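Local coordinates for putative peptidase (Parabacteroides merdae, PDB 4L8K), which probably hydrolyses peptide bonds as a serine peptidase of family S41, a member of the ClpP/crotonase clan, at residues E21-F26 with V263-C268; V64-T69 with W81-D86; V215-H220 with D243-G248. All blocks are in the same frame, centred on the assembly; numbering follows the deposited sequence.

In the fold
All three contacts are largely buried, but they lie at different depths: the centre of interaction 3 is about 6 Å from the centre of the chain, that of interaction 2 about 13 Å and that of interaction 1 about 17 Å. Interaction 1 sets the end of helix 8-22 against the three-stranded antiparallel sheet through aromatic rings. Interaction 2 joins the loop leading into that sheet to helix 82-85 and combines ring packing with bound solutes. Interaction 3, where two strands of the large mixed sheet run out into loops, relies instead on hydrogen bonds between main chain, threonine and arginine. The phosphate touches interactions 1 and 2, while R219 and G246 of interaction 3 reach W83 of interaction 2.

Interaction 1. Residues E21-F26 with V263-C268; sequences ENYCFF and VRFSAC. With PO4 (phosphate ion), chain E.
The ring of Y23 turns an edge to one face of F265 in an edge-to-face pair, with centroids 5.5 Å apart and planes at 70°. Y23 CD1 comes down near the rim of that face, while N22 CB lies in the plane of F265 at its edge and N22 O approaches F265 CE1 to 3.6 Å. Y23 is directed there by CG lying anti to the backbone N (chi1 -169°), and its CD2 lies over one face of F26. C24 CB sits over the centre of the F25 ring, whose CE2 meets S266 CB edge-on at 3.9 Å. The contact closes the end of helix 8-22 onto 262-266, the central strand of an antiparallel three-stranded sheet, and F265 also stacks on F253 of the neighbouring strand. Beyond the rings, C24 SG comes within 3.2 Å of A267 O. A water accepts from C24 N at 3.0 Å and donates to S266 O at 2.7 Å, tying the two backbones together. Y23 OH is hydrogen-bonded to D66, and N22 ND2 to I18 O within the helix. R264, bent at chi2 and chi3, gives NH1 to O4 of a phosphate ion at 2.8 Å and also to H68 O.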
loop_
_atom_site.group_PDB
_atom_site.type_symbol
_atom_site.label_atom_id
_atom_site.label_comp_id
_atom_site.label_asym_id
_atom_site.label_seq_id
_atom_site.Cartn_x
_atom_site.Cartn_y
_atom_site.Cartn_z
ATOM N N GLU A 21 22.678 8.225 -5.330
ATOM C CA GLU A 21 23.265 7.351 -4.328
ATOM C C GLU A 21 22.263 6.583 -3.471
ATOM O O GLU A 21 22.649 5.543 -2.925
ATOM C CB GLU A 21 24.188 8.174 -3.413
ATOM C CG GLU A 21 25.336 8.825 -4.189
ATOM C CD GLU A 21 26.268 9.772 -3.457
ATOM O OE1 GLU A 21 25.994 10.134 -2.289
ATOM O OE2 GLU A 21 27.276 10.174 -4.081
ATOM N N ASN A 22 21.006 7.071 -3.324
ATOM C CA ASN A 22 20.026 6.445 -2.414
ATOM C C ASN A 22 18.758 5.898 -3.077
ATOM O O ASN A 22 18.108 5.038 -2.469
ATOM C CB ASN A 22 19.626 7.426 -1.316
ATOM C CG ASN A 22 20.807 7.936 -0.538
ATOM O OD1 ASN A 22 21.339 7.261 0.340
ATOM N ND2 ASN A 22 21.281 9.116 -0.891
ATOM N N TYR A 23 18.393 6.369 -4.285
ATOM C CA TYR A 23 17.186 5.878 -4.980
ATOM C C TYR A 23 17.398 4.400 -5.364
ATOM O O TYR A 23 18.435 4.047 -5.930
ATOM C CB TYR A 23 16.831 6.758 -6.194
ATOM C CG TYR A 23 15.469 6.449 -6.766
ATOM C CD1 TYR A 23 14.306 6.856 -6.114
ATOM C CD2 TYR A 23 15.336 5.702 -7.935
ATOM C CE1 TYR A 23 13.047 6.552 -6.625
ATOM C CE2 TYR A 23 14.078 5.383 -8.449
ATOM C CZ TYR A 23 12.938 5.813 -7.790
ATOM O OH TYR A 23 11.697 5.504 -8.279
ATOM N N CYS A 24 16.447 3.537 -4.984
ATOM C CA CYS A 24 16.551 2.076 -5.095
ATOM C C CYS A 24 16.017 1.463 -6.387
ATOM O O CYS A 24 16.252 0.265 -6.581
ATOM C CB CYS A 24 15.856 1.420 -3.903
ATOM S SG CYS A 24 16.467 1.951 -2.290
ATOM N N PHE A 25 15.280 2.217 -7.241
ATOM C CA PHE A 25 14.601 1.552 -8.343
ATOM C C PHE A 25 14.971 2.012 -9.743
ATOM O O PHE A 25 14.180 1.793 -10.664
ATOM C CB PHE A 25 13.076 1.674 -8.113
ATOM C CG PHE A 25 12.685 1.155 -6.743
ATOM C CD1 PHE A 25 12.707 -0.215 -6.462
ATOM C CD2 PHE A 25 12.401 2.038 -5.705
ATOM C CE1 PHE A 25 12.382 -0.693 -5.181
ATOM C CE2 PHE A 25 12.123 1.563 -4.417
ATOM C CZ PHE A 25 12.101 0.201 -4.167
ATOM N N PHE A 26 16.204 2.499 -9.945
ATOM C CA PHE A 26 16.685 2.942 -11.264
ATOM C C PHE A 26 16.626 1.841 -12.348
ATOM O O PHE A 26 16.313 2.152 -13.496
ATOM C CB PHE A 26 18.119 3.498 -11.175
ATOM C CG PHE A 26 18.205 4.891 -10.608
ATOM C CD1 PHE A 26 17.487 5.936 -11.178
ATOM C CD2 PHE A 26 19.038 5.171 -9.531
ATOM C CE1 PHE A 26 17.580 7.229 -10.662
ATOM C CE2 PHE A 26 19.138 6.469 -9.024
ATOM C CZ PHE A 26 18.420 7.491 -9.602
ATOM N N VAL A 263 13.720 15.846 0.207
ATOM C CA VAL A 263 13.340 14.860 -0.803
ATOM C C VAL A 263 13.045 13.547 -0.072
ATOM O O VAL A 263 13.776 13.179 0.841
ATOM C CB VAL A 263 14.388 14.682 -1.931
ATOM C CG1 VAL A 263 15.769 14.272 -1.389
ATOM C CG2 VAL A 263 13.892 13.708 -2.999
ATOM N N ARG A 264 11.959 12.873 -0.445
ATOM C CA ARG A 264 11.578 11.594 0.147
ATOM C C ARG A 264 11.238 10.606 -0.965
ATOM O O ARG A 264 10.805 11.018 -2.056
ATOM C CB ARG A 264 10.399 11.735 1.152
ATOM C CG ARG A 264 9.059 12.185 0.555
ATOM C CD ARG A 264 8.144 11.035 0.131
ATOM N NE ARG A 264 7.557 10.315 1.269
ATOM C CZ ARG A 264 7.317 9.003 1.297
ATOM N NH1 ARG A 264 7.621 8.238 0.249
ATOM N NH2 ARG A 264 6.759 8.447 2.365
ATOM N N PHE A 265 11.450 9.307 -0.663
ATOM C CA PHE A 265 11.164 8.149 -1.505
ATOM C C PHE A 265 11.309 6.867 -0.651
ATOM O O PHE A 265 11.663 6.955 0.534
ATOM C CB PHE A 265 12.059 8.116 -2.769
ATOM C CG PHE A 265 13.518 8.474 -2.599
ATOM C CD1 PHE A 265 14.458 7.498 -2.276
ATOM C CD2 PHE A 265 13.971 9.768 -2.856
ATOM C CE1 PHE A 265 15.823 7.810 -2.211
ATOM C CE2 PHE A 265 15.324 10.093 -2.729
ATOM C CZ PHE A 265 16.248 9.104 -2.449
ATOM N N SER A 266 11.007 5.689 -1.224
ATOM C CA SER A 266 11.148 4.421 -0.496
ATOM C C SER A 266 12.623 4.144 -0.228
ATOM O O SER A 266 13.455 4.286 -1.131
ATOM C CB SER A 266 10.517 3.286 -1.280
ATOM O OG SER A 266 9.150 3.592 -1.466
ATOM N N ALA A 267 12.949 3.831 1.031
ATOM C CA ALA A 267 14.329 3.616 1.456
ATOM C C ALA A 267 14.854 2.246 1.124
ATOM O O ALA A 267 16.066 2.096 0.894
ATOM C CB ALA A 267 14.454 3.826 2.962
ATOM N N CYS A 268 13.979 1.228 1.152
ATOM C CA CYS A 268 14.424 -0.150 0.960
ATOM C C CYS A 268 13.519 -0.943 0.011
ATOM O O CYS A 268 12.306 -0.954 0.215
ATOM C CB CYS A 268 14.519 -0.868 2.307
ATOM S SG CYS A 268 15.207 0.123 3.659
HETATM P P PO4 E . 6.910 4.584 1.237
HETATM O O1 PO4 E . 8.342 4.144 0.989
HETATM O O2 PO4 E . 5.967 3.352 1.059
HETATM O O3 PO4 E . 6.798 5.150 2.677
HETATM O O4 PO4 E . 6.526 5.659 0.194
HETATM O O HOH W 1 13.818 4.388 -3.813
#

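Interaction 2. Residues V64-T69 with W81-D86; sequences VKDGHT and WAWYED. With MPD ((4S)-2-methyl-2,4-pentanediol), chain F; PO4 (phosphate ion), chain E.
G67 packs over one face of the indole of W83: its CA forms a CH-pi contact 3.9 Å from the centroid of the five-membered ring, 25° off the normal, and its N also sits above the ring. A beta carbon on G67 would collide with W83 CG, and the lack of a side chain lets the main chain come this close. K65 O meets the same indole at its edge, 3.4 Å from CE3. H68 turns its imidazole edge toward the face of W83 in an offset edge-to-face pair, the planes at 89°, with H68 CD2 3.8 Å from W83 CZ2. Y84 OH stands over the imidazole face, 3.1 Å from H68 CE1, and W83 CD1 lies over the centre of the Y84 ring. A methylpentanediol molecule, probably from the crystallisation liquor, fits between the segments: its O2 accepts from Y84 OH and donates to G67 O, while W81 NE1 donates to its O4 at 3.2 Å.

The next shell holds these groups in place. D66 to T69 form a type I turn. Within it D66 OD1 accepts from H68 N at 2.8 Å, an Asx turn, and OD2 accepts from T69 OG1. W83 NE1 and H68 NE2 both donate to G246 O, which fixes the rotation of the two rings against one loop. On its other nitrogen, H68 ND1 donates at 2.7 Å to O4 of a phosphate ion, probably also from the crystallisation liquor. The phosphate is also bound by S223 OG and by the backbone N of S249 and G250, a gathering of histidine, serine and peptide N-H groups consistent with the active site of an S41 serine peptidase.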
loop_
_atom_site.group_PDB
_atom_site.type_symbol
_atom_site.label_atom_id
_atom_site.label_comp_id
_atom_site.label_asym_id
_atom_site.label_seq_id
_atom_site.Cartn_x
_atom_site.Cartn_y
_atom_site.Cartn_z
ATOM N N VAL A 64 11.589 9.734 -12.951
ATOM C CA VAL A 64 11.533 8.333 -12.520
ATOM C C VAL A 64 10.069 7.861 -12.371
ATOM O O VAL A 64 9.868 6.719 -11.996
ATOM C CB VAL A 64 12.382 7.984 -11.259
ATOM C CG1 VAL A 64 13.865 8.246 -11.507
ATOM C CG2 VAL A 64 11.886 8.697 -9.998
ATOM N N LYS A 65 9.058 8.717 -12.666
ATOM C CA LYS A 65 7.625 8.362 -12.648
ATOM C C LYS A 65 7.253 7.521 -11.427
ATOM O O LYS A 65 6.740 6.401 -11.556
ATOM C CB LYS A 65 7.263 7.610 -13.947
ATOM C CG LYS A 65 7.487 8.458 -15.194
ATOM C CD LYS A 65 7.279 7.622 -16.436
ATOM C CE LYS A 65 7.592 8.358 -17.718
ATOM N NZ LYS A 65 6.702 9.532 -17.931
ATOM N N ASP A 66 7.531 8.077 -10.231
ATOM C CA ASP A 66 7.353 7.389 -8.968
ATOM C C ASP A 66 6.394 8.157 -8.032
ATOM O O ASP A 66 6.710 9.268 -7.575
ATOM C CB ASP A 66 8.741 7.203 -8.324
ATOM C CG ASP A 66 8.746 6.464 -7.014
ATOM O OD1 ASP A 66 7.661 6.024 -6.573
ATOM O OD2 ASP A 66 9.830 6.316 -6.429
ATOM N N GLY A 67 5.271 7.503 -7.697
ATOM C CA GLY A 67 4.252 8.069 -6.816
ATOM C C GLY A 67 4.733 8.193 -5.390
ATOM O O GLY A 67 4.118 8.887 -4.589
ATOM N N HIS A 68 5.854 7.543 -5.072
ATOM C CA HIS A 68 6.428 7.549 -3.726
ATOM C C HIS A 68 7.536 8.580 -3.571
ATOM O O HIS A 68 8.019 8.741 -2.466
ATOM C CB HIS A 68 6.899 6.125 -3.326
ATOM C CG HIS A 68 5.710 5.224 -3.163
ATOM N ND1 HIS A 68 4.938 5.259 -2.008
ATOM C CD2 HIS A 68 5.064 4.472 -4.088
ATOM C CE1 HIS A 68 3.898 4.463 -2.238
ATOM N NE2 HIS A 68 3.933 3.958 -3.468
ATOM N N THR A 69 7.889 9.308 -4.639
ATOM C CA THR A 69 8.935 10.326 -4.623
ATOM C C THR A 69 8.312 11.722 -4.583
ATOM O O THR A 69 7.412 12.019 -5.377
ATOM C CB THR A 69 9.895 10.140 -5.823
ATOM O OG1 THR A 69 10.633 8.939 -5.615
ATOM C CG2 THR A 69 10.875 11.300 -5.998
ATOM N N TRP A 81 1.513 12.082 -9.261
ATOM C CA TRP A 81 0.345 11.386 -8.760
ATOM C C TRP A 81 -0.447 10.690 -9.818
ATOM O O TRP A 81 -1.362 9.948 -9.450
ATOM C CB TRP A 81 -0.505 12.255 -7.831
ATOM C CG TRP A 81 0.141 12.351 -6.475
ATOM C CD1 TRP A 81 1.173 11.589 -5.997
ATOM C CD2 TRP A 81 -0.179 13.287 -5.438
ATOM N NE1 TRP A 81 1.508 11.988 -4.725
ATOM C CE2 TRP A 81 0.696 13.030 -4.355
ATOM C CE3 TRP A 81 -1.096 14.350 -5.332
ATOM C CZ2 TRP A 81 0.656 13.777 -3.168
ATOM C CZ3 TRP A 81 -1.138 15.084 -4.157
ATOM C CH2 TRP A 81 -0.261 14.813 -3.103
ATOM N N ALA A 82 0.031 10.741 -11.094
ATOM C CA ALA A 82 -0.458 9.926 -12.217
ATOM C C ALA A 82 -0.280 8.439 -11.839
ATOM O O ALA A 82 -1.056 7.609 -12.261
ATOM C CB ALA A 82 0.316 10.251 -13.489
ATOM N N TRP A 83 0.672 8.127 -10.942
ATOM C CA TRP A 83 0.898 6.784 -10.412
ATOM C C TRP A 83 -0.410 6.243 -9.777
ATOM O O TRP A 83 -0.712 5.050 -9.919
ATOM C CB TRP A 83 2.037 6.835 -9.381
ATOM C CG TRP A 83 2.301 5.591 -8.564
ATOM C CD1 TRP A 83 1.628 5.190 -7.443
ATOM C CD2 TRP A 83 3.473 4.756 -8.647
ATOM N NE1 TRP A 83 2.249 4.091 -6.885
ATOM C CE2 TRP A 83 3.366 3.782 -7.626
ATOM C CE3 TRP A 83 4.589 4.711 -9.516
ATOM C CZ2 TRP A 83 4.351 2.794 -7.426
ATOM C CZ3 TRP A 83 5.521 3.692 -9.360
ATOM C CH2 TRP A 83 5.413 2.762 -8.312
ATOM N N TYR A 84 -1.174 7.129 -9.085
ATOM C CA TYR A 84 -2.427 6.755 -8.424
ATOM C C TYR A 84 -3.646 7.053 -9.280
ATOM O O TYR A 84 -4.528 6.215 -9.383
ATOM C CB TYR A 84 -2.572 7.483 -7.086
ATOM C CG TYR A 84 -1.457 7.171 -6.125
ATOM C CD1 TYR A 84 -1.450 5.981 -5.393
ATOM C CD2 TYR A 84 -0.409 8.074 -5.922
ATOM C CE1 TYR A 84 -0.423 5.689 -4.500
ATOM C CE2 TYR A 84 0.623 7.793 -5.020
ATOM C CZ TYR A 84 0.623 6.585 -4.334
ATOM O OH TYR A 84 1.631 6.279 -3.455
ATOM N N GLU A 85 -3.677 8.244 -9.891
ATOM C CA GLU A 85 -4.775 8.813 -10.662
ATOM C C GLU A 85 -4.993 8.134 -11.992
ATOM O O GLU A 85 -6.079 8.300 -12.553
ATOM C CB GLU A 85 -4.558 10.323 -10.880
ATOM C CG GLU A 85 -4.504 11.147 -9.601
ATOM C CD GLU A 85 -3.968 12.574 -9.691
ATOM O OE1 GLU A 85 -3.509 13.004 -10.778
ATOM O OE2 GLU A 85 -3.980 13.258 -8.640
ATOM N N ASP A 86 -4.006 7.375 -12.516
ATOM C CA ASP A 86 -4.196 6.657 -13.791
ATOM C C ASP A 86 -5.078 5.417 -13.592
ATOM O O ASP A 86 -5.475 4.787 -14.570
ATOM C CB ASP A 86 -2.855 6.244 -14.412
ATOM C CG ASP A 86 -2.095 7.389 -15.094
ATOM O OD1 ASP A 86 -2.640 8.527 -15.161
ATOM O OD2 ASP A 86 -0.949 7.165 -15.509
HETATM C C1 MPD F . 4.686 8.690 -0.534
HETATM C C2 MPD F . 3.272 8.391 -0.965
HETATM O O2 MPD F . 3.320 8.022 -2.355
HETATM C CM MPD F . 2.741 7.217 -0.189
HETATM C C3 MPD F . 2.350 9.620 -0.772
HETATM C C4 MPD F . 3.112 10.941 -1.040
HETATM O O4 MPD F . 3.478 11.111 -2.418
HETATM C C5 MPD F . 2.358 12.140 -0.514
HETATM P P PO4 E . 6.910 4.584 1.237
HETATM O O1 PO4 E . 8.342 4.144 0.989
HETATM O O2 PO4 E . 5.967 3.352 1.059
HETATM O O3 PO4 E . 6.798 5.150 2.677
HETATM O O4 PO4 E . 6.526 5.659 0.194
#

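Interaction 3. Residues V215-H220 with D243-G248; sequences VLTNRH and DRTGGG
T217 and D243 grip each other at the C-terminal ends of two adjacent parallel strands, 213-217 and 238-242, which with helix 224-232 form a beta-alpha-beta crossover of the mixed sheet. T217 OG1 donates to D243 O at 2.8 Å, in the carbonyl plane, with a C=O...donor angle of 156°; its chi1 of 64° places the hydroxyl between backbone N and carbonyl carbon, facing D243 O. In return D243 N donates to T217 O at 2.9 Å. Next to this pair T245 CG2 packs on T217 CB, and T245 CA makes a CA-H...O contact with N218 O. Packing is tight again at G246, whose CA lies 3.1 Å from R219 O, where a beta carbon would clash. R219, bent at chi2, lays one guanidinium face on the main chain of G246 and gives NH1 to T245 O at 2.8 Å. Its NE donates to W83 O, and its guanidinium makes cation-pi contacts with W83 and Y87. A leucine in its place would probably leave W83 O and T245 O without these donors and the two aromatic rings without their cation. Looser packing marks the partly exposed side, formed by D243 and R244. In one of its two modelled conformers R244 sends NH1 to a salt bridge with D283, its NE staying 4.0 Å from the like-charged R219 NH1. A water links D243 to R219: it accepts from R219 N at 3.1 Å and lies 2.6 Å from D243 OD2.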
loop_
_atom_site.group_PDB
_atom_site.type_symbol
_atom_site.label_atom_id
_atom_site.label_comp_id
_atom_site.label_asym_id
_atom_site.label_seq_id
_atom_site.Cartn_x
_atom_site.Cartn_y
_atom_site.Cartn_z
ATOM N N VAL A 215 -9.678 -10.068 0.831
ATOM C CA VAL A 215 -9.001 -8.797 1.121
ATOM C C VAL A 215 -9.294 -7.869 -0.066
ATOM O O VAL A 215 -9.065 -8.252 -1.213
ATOM C CB VAL A 215 -7.472 -8.940 1.436
ATOM C CG1 VAL A 215 -6.785 -7.567 1.556
ATOM C CG2 VAL A 215 -7.241 -9.761 2.707
ATOM N N LEU A 216 -9.871 -6.688 0.201
ATOM C CA LEU A 216 -10.212 -5.740 -0.863
ATOM C C LEU A 216 -9.146 -4.677 -0.984
ATOM O O LEU A 216 -8.756 -4.082 0.019
ATOM C CB LEU A 216 -11.597 -5.080 -0.644
ATOM C CG LEU A 216 -12.825 -5.981 -0.396
ATOM C CD1 LEU A 216 -14.103 -5.162 -0.516
ATOM C CD2 LEU A 216 -12.910 -7.168 -1.399
ATOM N N THR A 217 -8.627 -4.471 -2.205
ATOM C CA THR A 217 -7.566 -3.499 -2.456
ATOM C C THR A 217 -7.892 -2.572 -3.638
ATOM O O THR A 217 -8.687 -2.919 -4.514
ATOM C CB THR A 217 -6.201 -4.214 -2.730
ATOM O OG1 THR A 217 -6.286 -4.992 -3.911
ATOM C CG2 THR A 217 -5.746 -5.093 -1.591
ATOM N N ASN A 218 -7.258 -1.404 -3.657
ATOM C CA ASN A 218 -7.331 -0.458 -4.761
ATOM C C ASN A 218 -5.986 0.263 -4.843
ATOM O O ASN A 218 -5.123 0.004 -4.014
ATOM C CB ASN A 218 -8.544 0.507 -4.676
ATOM C CG ASN A 218 -8.545 1.500 -3.550
ATOM O OD1 ASN A 218 -7.650 1.538 -2.704
ATOM N ND2 ASN A 218 -9.579 2.313 -3.509
ATOM N N ARG A 219 -5.779 1.113 -5.856
ATOM C CA ARG A 219 -4.541 1.864 -6.038
ATOM C C ARG A 219 -4.226 2.744 -4.821
ATOM O O ARG A 219 -3.068 3.083 -4.581
ATOM C CB ARG A 219 -4.613 2.730 -7.323
ATOM C CG ARG A 219 -3.253 3.198 -7.837
ATOM C CD ARG A 219 -2.280 2.064 -8.119
ATOM N NE ARG A 219 -1.099 2.661 -8.712
ATOM C CZ ARG A 219 0.016 2.031 -9.049
ATOM N NH1 ARG A 219 0.206 0.764 -8.697
ATOM N NH2 ARG A 219 0.984 2.684 -9.669
ATOM N N HIS A 220 -5.244 3.084 -4.043
ATOM C CA HIS A 220 -5.047 3.886 -2.862
ATOM C C HIS A 220 -4.760 3.023 -1.620
ATOM O O HIS A 220 -4.740 3.570 -0.524
ATOM C CB HIS A 220 -6.199 4.852 -2.671
ATOM C CG HIS A 220 -6.109 6.001 -3.620
ATOM N ND1 HIS A 220 -6.894 6.063 -4.745
ATOM C CD2 HIS A 220 -5.297 7.084 -3.606
ATOM C CE1 HIS A 220 -6.568 7.192 -5.367
ATOM N NE2 HIS A 220 -5.590 7.823 -4.738
ATOM N N ASP A 243 -8.282 -3.951 -7.186
ATOM C CA ASP A 243 -7.297 -3.431 -8.132
ATOM C C ASP A 243 -5.885 -3.532 -7.554
ATOM O O ASP A 243 -5.695 -3.816 -6.355
ATOM C CB ASP A 243 -7.640 -1.965 -8.479
ATOM C CG ASP A 243 -7.033 -1.406 -9.771
ATOM O OD1 ASP A 243 -6.356 -2.179 -10.508
ATOM O OD2 ASP A 243 -7.222 -0.200 -10.037
ATOM N N ARG A 244 -4.896 -3.334 -8.436
ATOM C CA ARG A 244 -3.482 -3.357 -8.064
ATOM C C ARG A 244 -3.256 -2.339 -6.935
ATOM O O ARG A 244 -3.806 -1.225 -6.975
ATOM C CB ARG A 244 -2.606 -3.053 -9.298
ATOM C CG ARG A 244 -1.087 -3.080 -9.081
ATOM C CD ARG A 244 -0.380 -2.795 -10.407
ATOM N NE ARG A 244 1.087 -2.752 -10.332
ATOM C CZ ARG A 244 1.886 -3.815 -10.244
ATOM N NH1 ARG A 244 1.377 -5.035 -10.142
ATOM N NH2 ARG A 244 3.201 -3.661 -10.228
ATOM N N THR A 245 -2.483 -2.733 -5.899
ATOM C CA THR A 245 -2.199 -1.811 -4.805
ATOM C C THR A 245 -1.337 -0.634 -5.360
ATOM O O THR A 245 -0.812 -0.712 -6.487
ATOM C CB THR A 245 -1.476 -2.518 -3.647
ATOM O OG1 THR A 245 -0.160 -2.827 -4.091
ATOM C CG2 THR A 245 -2.218 -3.759 -3.110
ATOM N N GLY A 246 -1.200 0.421 -4.562
ATOM C CA GLY A 246 -0.388 1.587 -4.907
ATOM C C GLY A 246 1.093 1.405 -4.651
ATOM O O GLY A 246 1.876 2.339 -4.854
ATOM N N GLY A 247 1.476 0.215 -4.187
ATOM C CA GLY A 247 2.867 -0.126 -3.905
ATOM C C GLY A 247 3.475 0.549 -2.699
ATOM O O GLY A 247 2.797 0.834 -1.709
ATOM N N GLY A 248 4.773 0.804 -2.785
ATOM C CA GLY A 248 5.496 1.408 -1.679
ATOM C C GLY A 248 5.860 0.360 -0.640
ATOM O O GLY A 248 5.484 -0.810 -0.780
HETATM O O HOH W 2 -7.919 1.344 -8.021
#